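Local coordinates for protein amino Transferase (Eubacterium rectale, PDB 3ELE) that probably transfers amino groups between amino acids and keto acids, using the pyridoxal-5'-phosphate it binds as cofactor, at residues F334-S345 and C367-C376; A347-V357 and A388-Y396. All blocks are in the same frame, centred on the assembly; numbering follows the deposited sequence.

Contact 1: F334-S345 and C367-C376; sequences FYMFVKALEDDS and CPGWVRISYC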
loop_
_atom_site.group_PDB
_atom_site.type_symbol
_atom_site.label_atom_id
_atom_site.label_comp_id
_atom_site.label_asym_id
_atom_site.label_seq_id
_atom_site.Cartn_x
_atom_site.Cartn_y
_atom_site.Cartn_z
ATOM N N PHE A 334 21.255 -10.113 -7.963
ATOM C CA PHE A 334 22.365 -10.356 -7.009
ATOM C C PHE A 334 22.262 -11.682 -6.244
ATOM O O PHE A 334 22.586 -11.776 -5.055
ATOM C CB PHE A 334 22.666 -9.127 -6.132
ATOM C CG PHE A 334 21.452 -8.454 -5.519
ATOM C CD1 PHE A 334 20.558 -9.158 -4.700
ATOM C CD2 PHE A 334 21.273 -7.067 -5.665
ATOM C CE1 PHE A 334 19.470 -8.503 -4.091
ATOM C CE2 PHE A 334 20.195 -6.403 -5.050
ATOM C CZ PHE A 334 19.292 -7.117 -4.272
ATOM N N TYR A 335 21.858 -12.718 -6.988
ATOM C CA TYR A 335 21.705 -14.071 -6.481
ATOM C C TYR A 335 22.489 -15.033 -7.375
ATOM O O TYR A 335 22.398 -14.942 -8.609
ATOM C CB TYR A 335 20.236 -14.447 -6.503
ATOM C CG TYR A 335 19.343 -13.437 -5.852
ATOM C CD1 TYR A 335 19.292 -13.316 -4.464
ATOM C CD2 TYR A 335 18.571 -12.565 -6.622
ATOM C CE1 TYR A 335 18.473 -12.360 -3.853
ATOM C CE2 TYR A 335 17.760 -11.618 -6.030
ATOM C CZ TYR A 335 17.710 -11.516 -4.640
ATOM O OH TYR A 335 16.897 -10.589 -4.051
HETATM N N MSE A 336 23.280 -15.920 -6.775
HETATM C CA MSE A 336 23.967 -16.945 -7.540
HETATM C C MSE A 336 23.278 -18.292 -7.302
HETATM O O MSE A 336 23.024 -18.680 -6.148
HETATM C CB MSE A 336 25.437 -17.008 -7.206
HETATM C CG MSE A 336 26.214 -17.902 -8.187
HETATM SE SE MSE A 336 28.044 -17.615 -8.052
HETATM C CE MSE A 336 28.086 -15.852 -8.760
ATOM N N PHE A 337 23.011 -18.995 -8.401
ATOM C CA PHE A 337 22.325 -20.287 -8.391
ATOM C C PHE A 337 23.424 -21.352 -8.546
ATOM O O PHE A 337 24.097 -21.419 -9.588
ATOM C CB PHE A 337 21.278 -20.310 -9.521
ATOM C CG PHE A 337 20.006 -21.008 -9.157
ATOM C CD1 PHE A 337 19.244 -20.557 -8.088
ATOM C CD2 PHE A 337 19.523 -22.081 -9.917
ATOM C CE1 PHE A 337 18.071 -21.196 -7.734
ATOM C CE2 PHE A 337 18.330 -22.703 -9.585
ATOM C CZ PHE A 337 17.597 -22.246 -8.501
ATOM N N VAL A 338 23.622 -22.143 -7.481
ATOM C CA VAL A 338 24.697 -23.150 -7.387
ATOM C C VAL A 338 24.078 -24.534 -7.200
ATOM O O VAL A 338 23.103 -24.694 -6.432
ATOM C CB VAL A 338 25.630 -22.815 -6.202
ATOM C CG1 VAL A 338 26.801 -23.820 -6.061
ATOM C CG2 VAL A 338 26.178 -21.398 -6.340
ATOM N N LYS A 339 24.605 -25.527 -7.920
ATOM C CA LYS A 339 24.110 -26.885 -7.777
ATOM C C LYS A 339 24.563 -27.483 -6.432
ATOM O O LYS A 339 25.737 -27.375 -6.067
ATOM C CB LYS A 339 24.508 -27.815 -8.945
ATOM C CG LYS A 339 23.662 -29.083 -8.818
ATOM C CD LYS A 339 23.485 -30.020 -9.945
ATOM C CE LYS A 339 22.220 -30.918 -9.607
ATOM N NZ LYS A 339 21.987 -31.245 -8.104
ATOM N N ALA A 340 23.621 -28.095 -5.704
ATOM C CA ALA A 340 23.927 -28.770 -4.430
ATOM C C ALA A 340 24.818 -29.998 -4.690
ATOM O O ALA A 340 24.784 -30.576 -5.784
ATOM C CB ALA A 340 22.650 -29.195 -3.721
ATOM N N LEU A 341 25.607 -30.388 -3.693
ATOM C CA LEU A 341 26.514 -31.540 -3.822
ATOM C C LEU A 341 25.789 -32.885 -3.732
ATOM O O LEU A 341 26.388 -33.920 -3.997
ATOM C CB LEU A 341 27.674 -31.432 -2.841
ATOM C CG LEU A 341 28.470 -30.120 -2.981
ATOM C CD1 LEU A 341 29.609 -30.111 -2.010
ATOM C CD2 LEU A 341 28.990 -29.888 -4.399
ATOM N N GLU A 342 24.516 -32.859 -3.332
ATOM C CA GLU A 342 23.622 -34.022 -3.375
ATOM C C GLU A 342 22.270 -33.540 -3.896
ATOM O O GLU A 342 22.016 -32.332 -3.912
ATOM C CB GLU A 342 23.504 -34.698 -2.005
ATOM C CG GLU A 342 23.144 -33.777 -0.850
ATOM C CD GLU A 342 22.862 -34.543 0.423
ATOM O OE1 GLU A 342 21.924 -35.370 0.409
ATOM O OE2 GLU A 342 23.543 -34.299 1.442
ATOM N N ASP A 343 21.430 -34.473 -4.348
ATOM C CA ASP A 343 20.078 -34.155 -4.859
ATOM C C ASP A 343 19.211 -33.423 -3.838
ATOM O O ASP A 343 18.386 -32.597 -4.224
ATOM C CB ASP A 343 19.302 -35.435 -5.261
ATOM C CG ASP A 343 19.908 -36.181 -6.444
ATOM O OD1 ASP A 343 20.697 -35.598 -7.232
ATOM O OD2 ASP A 343 19.560 -37.375 -6.583
ATOM N N ASP A 344 19.363 -33.761 -2.554
ATOM C CA ASP A 344 18.581 -33.140 -1.478
ATOM C C ASP A 344 19.248 -31.839 -1.038
ATOM O O ASP A 344 20.118 -31.843 -0.167
ATOM C CB ASP A 344 18.387 -34.121 -0.304
ATOM C CG ASP A 344 17.422 -33.603 0.768
ATOM O OD1 ASP A 344 17.050 -32.415 0.764
ATOM O OD2 ASP A 344 17.052 -34.395 1.656
ATOM N N SER A 345 18.821 -30.728 -1.648
ATOM C CA SER A 345 19.312 -29.373 -1.291
ATOM C C SER A 345 19.130 -29.002 0.172
ATOM O O SER A 345 19.951 -28.272 0.714
ATOM C CB SER A 345 18.611 -28.317 -2.112
ATOM O OG SER A 345 18.642 -28.655 -3.469
ATOM N N CYS A 367 12.955 -25.321 -7.613
ATOM C CA CYS A 367 14.191 -25.981 -8.108
ATOM C C CYS A 367 14.967 -26.881 -7.125
ATOM O O CYS A 367 15.977 -26.445 -6.551
ATOM C CB CYS A 367 15.134 -24.927 -8.716
ATOM S SG CYS A 367 15.335 -25.117 -10.412
ATOM N N PRO A 368 14.509 -28.144 -6.938
ATOM C CA PRO A 368 15.267 -29.088 -6.117
ATOM C C PRO A 368 16.664 -29.385 -6.708
ATOM O O PRO A 368 16.852 -29.369 -7.939
ATOM C CB PRO A 368 14.403 -30.365 -6.137
ATOM C CG PRO A 368 13.053 -29.943 -6.594
ATOM C CD PRO A 368 13.257 -28.745 -7.449
ATOM N N GLY A 369 17.615 -29.660 -5.820
ATOM C CA GLY A 369 18.999 -29.930 -6.194
ATOM C C GLY A 369 19.913 -28.724 -6.339
ATOM O O GLY A 369 21.105 -28.904 -6.567
ATOM N N TRP A 370 19.366 -27.511 -6.200
ATOM C CA TRP A 370 20.108 -26.248 -6.328
ATOM C C TRP A 370 19.933 -25.417 -5.076
ATOM O O TRP A 370 19.116 -25.735 -4.213
ATOM C CB TRP A 370 19.594 -25.450 -7.531
ATOM C CG TRP A 370 19.905 -26.067 -8.846
ATOM C CD1 TRP A 370 19.297 -27.149 -9.393
ATOM C CD2 TRP A 370 20.926 -25.660 -9.782
ATOM N NE1 TRP A 370 19.853 -27.438 -10.603
ATOM C CE2 TRP A 370 20.842 -26.536 -10.885
ATOM C CE3 TRP A 370 21.882 -24.623 -9.805
ATOM C CZ2 TRP A 370 21.692 -26.430 -12.015
ATOM C CZ3 TRP A 370 22.733 -24.505 -10.925
ATOM C CH2 TRP A 370 22.622 -25.407 -12.022
ATOM N N VAL A 371 20.760 -24.385 -4.951
ATOM C CA VAL A 371 20.663 -23.429 -3.852
ATOM C C VAL A 371 20.877 -22.008 -4.366
ATOM O O VAL A 371 21.485 -21.810 -5.417
ATOM C CB VAL A 371 21.678 -23.713 -2.733
ATOM C CG1 VAL A 371 21.441 -25.097 -2.132
ATOM C CG2 VAL A 371 23.151 -23.535 -3.234
ATOM N N ARG A 372 20.363 -21.042 -3.616
ATOM C CA ARG A 372 20.518 -19.633 -3.911
ATOM C C ARG A 372 21.452 -19.036 -2.861
ATOM O O ARG A 372 21.194 -19.143 -1.650
ATOM C CB ARG A 372 19.184 -18.896 -3.866
ATOM C CG ARG A 372 19.347 -17.428 -4.301
ATOM C CD ARG A 372 18.140 -16.600 -4.026
ATOM N NE ARG A 372 18.015 -16.234 -2.621
ATOM C CZ ARG A 372 17.101 -15.386 -2.132
ATOM N NH1 ARG A 372 16.203 -14.820 -2.910
ATOM N NH2 ARG A 372 17.080 -15.120 -0.834
ATOM N N ILE A 373 22.501 -18.374 -3.347
ATOM C CA ILE A 373 23.504 -17.690 -2.523
ATOM C C ILE A 373 23.419 -16.199 -2.917
ATOM O O ILE A 373 23.749 -15.830 -4.036
ATOM C CB ILE A 373 24.929 -18.253 -2.819
ATOM C CG1 ILE A 373 24.966 -19.784 -2.682
ATOM C CG2 ILE A 373 25.958 -17.597 -1.929
ATOM C CD1 ILE A 373 26.354 -20.434 -2.757
ATOM N N SER A 374 22.917 -15.353 -2.022
ATOM C CA SER A 374 22.801 -13.919 -2.295
ATOM C C SER A 374 24.185 -13.308 -2.132
ATOM O O SER A 374 24.919 -13.711 -1.215
ATOM C CB SER A 374 21.822 -13.246 -1.324
ATOM O OG SER A 374 20.558 -13.874 -1.348
ATOM N N TYR A 375 24.556 -12.382 -3.025
ATOM C CA TYR A 375 25.873 -11.686 -2.925
ATOM C C TYR A 375 25.780 -10.173 -2.734
ATOM O O TYR A 375 26.806 -9.470 -2.826
ATOM C CB TYR A 375 26.860 -12.123 -4.010
ATOM C CG TYR A 375 26.380 -11.994 -5.419
ATOM C CD1 TYR A 375 26.541 -10.796 -6.120
ATOM C CD2 TYR A 375 25.799 -13.071 -6.080
ATOM C CE1 TYR A 375 26.104 -10.672 -7.439
ATOM C CE2 TYR A 375 25.381 -12.948 -7.424
ATOM C CZ TYR A 375 25.548 -11.736 -8.089
ATOM O OH TYR A 375 25.136 -11.560 -9.394
ATOM N N CYS A 376 24.588 -9.698 -2.343
ATOM C CA CYS A 376 24.359 -8.333 -1.827
ATOM C C CYS A 376 24.863 -8.364 -0.345
ATOM O O CYS A 376 24.136 -8.120 0.642
ATOM C CB CYS A 376 22.873 -7.961 -1.951
ATOM S SG CYS A 376 21.723 -9.307 -1.463
HETATM O O HOH W 1 22.844 -12.612 -9.782
HETATM O O HOH W 2 16.241 -30.529 -3.130
#
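Arg-372 carries CG opposite its backbone N (chi1 -175°) and folds at chi3 (77°), which lays its guanidinium alongside Tyr-335. Ring and guanidinium point the same way with planes 12° apart, Tyr-335 CE1 resting over one guanidinium face, 3.5 Å from Arg-372 NH1. Ser-374 OG meets the tyrosine at its edge, 3.4 Å from Tyr-335 CD1. The polar ends are held elsewhere: Tyr-335 OH by Tyr-220, Arg-372 NH1 by Asn-183, and both Arg-372 NH2 and Ser-374 OG by the carbonyl oxygen of Ser-41. Tyr-220 and Asn-183 line the pyridoxal-5'-phosphate pocket, a location consistent with the arginine that receives the substrate carboxylate in class I aminotransferases.

On the same face, Phe-337 and Trp-370 lie nearly parallel but slid apart, Phe-337 CD2 approaching Trp-370 CE3 to 3.5 Å, while Cys-367 CB sits at the phenyl edge, 3.6 Å from Phe-337 CZ. Replacing Phe-337 with an alanine would probably open a gap beside the indole, costing Trp-370 one of its two aromatic neighbours (Phe-158 is the other) and leaving Cys-367 CB without the phenyl edge. Over the indole, Lys-339 CB supplies a CH-pi contact. The Lys-339 amine bonds Gly-369 O (NZ to O 2.9 Å), and Ala-340 N reaches that carbonyl oxygen from the other side of its plane (N to O 2.8 Å).

The backbones pair antiparallel: Met-336 (selenomethionine) with Ile-373, and Val-338 with Val-371, are hydrogen-bonded pairs. Val-338 CG2 touches Ile-373 CD1 at 3.7 Å on the opposite face from Tyr-335. These are the two central strands of a four-strand sheet, flanked by 327-328 and 360-361. Helix 306-323 packs on Met-336 and Ile-373, helix 345-353 on Val-371, and helix 379-396 on Ile-373.

Contact 2: A347-V357 and A388-Y396; sequences AFCEKAKEEDV and AFEKIYKKY. With EDO (1,2-ethanediol), chain G.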
loop_
_atom_site.group_PDB
_atom_site.type_symbol
_atom_site.label_atom_id
_atom_site.label_comp_id
_atom_site.label_asym_id
_atom_site.label_seq_id
_atom_site.Cartn_x
_atom_site.Cartn_y
_atom_site.Cartn_z
ATOM N N ALA A 347 19.218 -31.133 2.818
ATOM C CA ALA A 347 20.278 -31.882 3.488
ATOM C C ALA A 347 21.636 -31.218 3.228
ATOM O O ALA A 347 22.465 -31.116 4.141
ATOM C CB ALA A 347 20.286 -33.334 3.025
ATOM N N PHE A 348 21.852 -30.752 1.994
ATOM C CA PHE A 348 23.061 -29.987 1.648
ATOM C C PHE A 348 23.155 -28.648 2.412
ATOM O O PHE A 348 24.241 -28.304 2.886
ATOM C CB PHE A 348 23.165 -29.758 0.136
ATOM C CG PHE A 348 24.303 -28.849 -0.265
ATOM C CD1 PHE A 348 25.617 -29.248 -0.081
ATOM C CD2 PHE A 348 24.056 -27.597 -0.832
ATOM C CE1 PHE A 348 26.692 -28.396 -0.437
ATOM C CE2 PHE A 348 25.108 -26.758 -1.209
ATOM C CZ PHE A 348 26.429 -27.160 -1.009
ATOM N N CYS A 349 22.041 -27.914 2.526
ATOM C CA CYS A 349 22.017 -26.645 3.283
ATOM C C CYS A 349 22.291 -26.845 4.770
ATOM O O CYS A 349 22.825 -25.932 5.395
ATOM C CB CYS A 349 20.723 -25.863 3.080
ATOM S SG CYS A 349 20.645 -25.221 1.445
ATOM N N GLU A 350 21.905 -28.008 5.319
ATOM C CA GLU A 350 22.228 -28.393 6.698
ATOM C C GLU A 350 23.720 -28.633 6.860
ATOM O O GLU A 350 24.285 -28.206 7.859
ATOM C CB GLU A 350 21.452 -29.642 7.177
ATOM C CG GLU A 350 19.959 -29.411 7.469
ATOM C CD GLU A 350 19.691 -28.475 8.657
ATOM O OE1 GLU A 350 20.606 -28.213 9.480
ATOM O OE2 GLU A 350 18.545 -28.002 8.777
ATOM N N LYS A 351 24.342 -29.323 5.895
ATOM C CA LYS A 351 25.800 -29.537 5.905
ATOM C C LYS A 351 26.574 -28.204 5.796
ATOM O O LYS A 351 27.596 -28.021 6.456
ATOM C CB LYS A 351 26.232 -30.509 4.802
ATOM C CG LYS A 351 25.762 -31.958 4.991
ATOM C CD LYS A 351 26.428 -32.603 6.179
ATOM C CE LYS A 351 26.118 -34.086 6.310
ATOM N NZ LYS A 351 26.834 -34.627 7.520
ATOM N N ALA A 352 26.070 -27.284 4.969
ATOM C CA ALA A 352 26.625 -25.930 4.850
ATOM C C ALA A 352 26.539 -25.252 6.212
ATOM O O ALA A 352 27.525 -24.699 6.687
ATOM C CB ALA A 352 25.850 -25.119 3.810
ATOM N N LYS A 353 25.361 -25.369 6.845
ATOM C CA LYS A 353 25.082 -24.806 8.190
ATOM C C LYS A 353 26.111 -25.260 9.250
ATOM O O LYS A 353 26.443 -24.480 10.139
ATOM C CB LYS A 353 23.652 -25.152 8.654
ATOM C CG LYS A 353 22.843 -23.994 9.148
ATOM C CD LYS A 353 21.459 -24.472 9.534
ATOM C CE LYS A 353 20.459 -23.354 9.610
ATOM N NZ LYS A 353 19.112 -23.874 10.008
ATOM N N GLU A 354 26.642 -26.489 9.129
ATOM C CA GLU A 354 27.694 -26.998 10.043
ATOM C C GLU A 354 28.984 -26.154 10.053
ATOM O O GLU A 354 29.765 -26.255 11.013
ATOM C CB GLU A 354 28.107 -28.451 9.721
ATOM C CG GLU A 354 27.016 -29.523 9.805
ATOM C CD GLU A 354 27.532 -30.955 9.530
ATOM O OE1 GLU A 354 28.622 -31.134 8.939
ATOM O OE2 GLU A 354 26.833 -31.921 9.908
ATOM N N GLU A 355 29.239 -25.398 8.979
ATOM C CA GLU A 355 30.415 -24.513 8.858
ATOM C C GLU A 355 30.012 -23.036 8.801
ATOM O O GLU A 355 30.785 -22.192 8.326
ATOM C CB GLU A 355 31.236 -24.881 7.603
ATOM C CG GLU A 355 31.578 -26.373 7.458
ATOM C CD GLU A 355 32.265 -26.957 8.683
ATOM O OE1 GLU A 355 33.085 -26.245 9.302
ATOM O OE2 GLU A 355 31.986 -28.131 9.020
ATOM N N ASP A 356 28.807 -22.738 9.302
ATOM C CA ASP A 356 28.237 -21.390 9.363
ATOM C C ASP A 356 28.067 -20.662 8.022
ATOM O O ASP A 356 28.131 -19.426 7.964
ATOM C CB ASP A 356 28.984 -20.544 10.415
ATOM C CG ASP A 356 28.725 -21.018 11.828
ATOM O OD1 ASP A 356 27.543 -20.971 12.241
ATOM O OD2 ASP A 356 29.698 -21.381 12.530
ATOM N N VAL A 357 27.796 -21.445 6.970
ATOM C CA VAL A 357 27.478 -20.932 5.646
ATOM C C VAL A 357 25.967 -21.035 5.540
ATOM O O VAL A 357 25.417 -22.145 5.537
ATOM C CB VAL A 357 28.190 -21.718 4.531
ATOM C CG1 VAL A 357 27.705 -21.264 3.151
ATOM C CG2 VAL A 357 29.726 -21.539 4.667
ATOM N N ALA A 388 35.496 -22.254 4.475
ATOM C CA ALA A 388 34.298 -22.999 4.922
ATOM C C ALA A 388 33.644 -23.712 3.720
ATOM O O ALA A 388 33.285 -24.880 3.832
ATOM C CB ALA A 388 33.319 -22.097 5.660
ATOM N N PHE A 389 33.507 -23.009 2.588
ATOM C CA PHE A 389 33.048 -23.621 1.319
ATOM C C PHE A 389 33.886 -24.831 0.883
ATOM O O PHE A 389 33.333 -25.838 0.429
ATOM C CB PHE A 389 33.003 -22.608 0.169
ATOM C CG PHE A 389 31.756 -21.778 0.154
ATOM C CD1 PHE A 389 30.521 -22.377 -0.116
ATOM C CD2 PHE A 389 31.801 -20.401 0.381
ATOM C CE1 PHE A 389 29.350 -21.623 -0.146
ATOM C CE2 PHE A 389 30.621 -19.629 0.361
ATOM C CZ PHE A 389 29.402 -20.236 0.099
ATOM N N GLU A 390 35.202 -24.709 1.027
ATOM C CA GLU A 390 36.147 -25.777 0.733
ATOM C C GLU A 390 35.924 -26.981 1.660
ATOM O O GLU A 390 35.975 -28.127 1.208
ATOM C CB GLU A 390 37.584 -25.239 0.882
ATOM C CG GLU A 390 38.714 -26.176 0.504
ATOM C CD GLU A 390 40.091 -25.523 0.688
ATOM O OE1 GLU A 390 40.305 -24.761 1.667
ATOM O OE2 GLU A 390 40.974 -25.795 -0.146
ATOM N N LYS A 391 35.684 -26.711 2.949
ATOM C CA LYS A 391 35.436 -27.772 3.942
ATOM C C LYS A 391 34.097 -28.474 3.678
ATOM O O LYS A 391 34.011 -29.698 3.801
ATOM C CB LYS A 391 35.496 -27.213 5.366
ATOM C CG LYS A 391 35.459 -28.277 6.453
ATOM C CD LYS A 391 35.860 -27.702 7.801
ATOM C CE LYS A 391 35.719 -28.735 8.911
ATOM N NZ LYS A 391 36.184 -28.216 10.244
ATOM N N ILE A 392 33.070 -27.699 3.312
ATOM C CA ILE A 392 31.752 -28.261 2.948
ATOM C C ILE A 392 31.918 -29.241 1.761
ATOM O O ILE A 392 31.444 -30.371 1.826
ATOM C CB ILE A 392 30.713 -27.165 2.592
ATOM C CG1 ILE A 392 30.347 -26.326 3.821
ATOM C CG2 ILE A 392 29.434 -27.787 2.008
ATOM C CD1 ILE A 392 29.744 -24.973 3.450
ATOM N N TYR A 393 32.615 -28.783 0.722
ATOM C CA TYR A 393 32.919 -29.575 -0.478
ATOM C C TYR A 393 33.594 -30.910 -0.125
ATOM O O TYR A 393 33.182 -31.963 -0.616
ATOM C CB TYR A 393 33.817 -28.773 -1.426
ATOM C CG TYR A 393 33.904 -29.385 -2.791
ATOM C CD1 TYR A 393 32.910 -29.125 -3.738
ATOM C CD2 TYR A 393 34.959 -30.236 -3.141
ATOM C CE1 TYR A 393 32.957 -29.676 -4.993
ATOM C CE2 TYR A 393 35.018 -30.799 -4.417
ATOM C CZ TYR A 393 33.998 -30.501 -5.326
ATOM O OH TYR A 393 34.009 -31.020 -6.576
ATOM N N LYS A 394 34.623 -30.823 0.724
ATOM C CA LYS A 394 35.350 -31.982 1.284
ATOM C C LYS A 394 34.475 -33.033 1.986
ATOM O O LYS A 394 34.846 -34.205 1.981
ATOM C CB LYS A 394 36.470 -31.559 2.265
ATOM C CG LYS A 394 37.893 -31.557 1.706
ATOM C CD LYS A 394 38.250 -30.363 0.844
ATOM C CE LYS A 394 39.730 -30.436 0.441
ATOM N NZ LYS A 394 40.188 -29.236 -0.320
ATOM N N LYS A 395 33.368 -32.616 2.612
ATOM C CA LYS A 395 32.416 -33.553 3.264
ATOM C C LYS A 395 31.861 -34.580 2.272
ATOM O O LYS A 395 31.633 -35.728 2.638
ATOM C CB LYS A 395 31.207 -32.832 3.898
ATOM C CG LYS A 395 31.515 -31.823 5.023
ATOM C CD LYS A 395 30.231 -31.069 5.446
ATOM C CE LYS A 395 30.503 -29.970 6.477
ATOM N NZ LYS A 395 30.986 -30.476 7.779
ATOM N N TYR A 396 31.626 -34.122 1.038
ATOM C CA TYR A 396 31.098 -34.928 -0.060
ATOM C C TYR A 396 32.168 -35.582 -0.912
ATOM O O TYR A 396 31.974 -36.705 -1.371
ATOM C CB TYR A 396 30.226 -34.057 -0.969
ATOM C CG TYR A 396 28.956 -33.606 -0.305
ATOM C CD1 TYR A 396 27.792 -34.373 -0.408
ATOM C CD2 TYR A 396 28.910 -32.426 0.446
ATOM C CE1 TYR A 396 26.619 -33.972 0.194
ATOM C CE2 TYR A 396 27.727 -32.013 1.061
ATOM C CZ TYR A 396 26.584 -32.790 0.930
ATOM O OH TYR A 396 25.402 -32.412 1.519
HETATM C C1 EDO G . 28.203 -25.498 13.701
HETATM O O1 EDO G . 29.039 -26.657 13.747
HETATM C C2 EDO G . 27.328 -25.458 14.940
HETATM O O2 EDO G . 26.105 -24.788 14.628
#
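Phe-348 presents its ring edge to Tyr-396: Tyr-396 CE2 lies in the phenyl plane, 3.7 Å from Phe-348 CD1. The two rings are inclined at 57°. Ile-392 CG2 approaches the same phenylalanine obliquely, 3.7 Å from Phe-348 CE1. The tyrosine hydroxyl ends beside Phe-348 CA and Lys-351 CG and has its polar partner in Glu-342. A third ring, Phe-389, is met obliquely by Val-357 CG1, 3.6 Å from Phe-389 CZ.

Ile-392 is the hydrophobic centre. Its CD1 methyl reaches between Ala-352 and Val-357, 3.6 Å from Val-357 CG2, and its CG1 slides past the aliphatic part of Glu-355.

Toward the solvent the chemistry turns ionic. Lys-395 runs extended and then bends at chi4 (-65°), bringing its amine between two carboxylates. Lys-395 NZ lies 2.7 Å from Glu-354 OE1, nearly in line with the C-O bond. The same NZ meets Glu-355 OE2 on its anti side at 2.8 Å. Lys-391 adds only a long salt bridge to Glu-355 OE1, and Lys-351 another long one to Glu-354 OE2. The two acids thus probably offset part of the charge of the three lysines. A 1,2-ethanediol, probably from the crystallisation liquor, donates a hydrogen bond from O1 to Glu-354 O (2.9 Å).

The helix carrying Phe-348 ends in a Schellman motif with Asp-356 at C-prime (Val-357 N to Ala-352 O, Asp-356 N to Lys-353 O). The axes of 347-353 and 388-396 approach to 9.8 Å, their directions 130° apart. This helix-helix packing, away from the cofactor, is consistent with the small domain of class I/II aminotransferases. Phe-348 also packs on Val-371 of strand 370-374, Phe-389 on Ile-373 of that strand and on helix 306-323, and Asp-356 forms a salt bridge with Arg-28 of helix 17-32.

Overall arrangement
Contact 1 is a largely buried strand pair, its centre about 17 Å from the chain centre, with one end at the cofactor; contact 2 is a partly buried helix pair about 28 Å out. Each strand of contact 1 is followed in the chain by a helix of contact 2, so the segments alternate and both contacts build the same C-terminal part of the fold. Contact 1 relies on backbone hydrogen bonds and aromatic packing, contact 2 on mixed aliphatic and aromatic packing fringed by salt bridges. They join directly where Leu-341 packs on Phe-348 and Tyr-396, and where Glu-342 OE2 probably bonds Tyr-396 OH (2.7 Å).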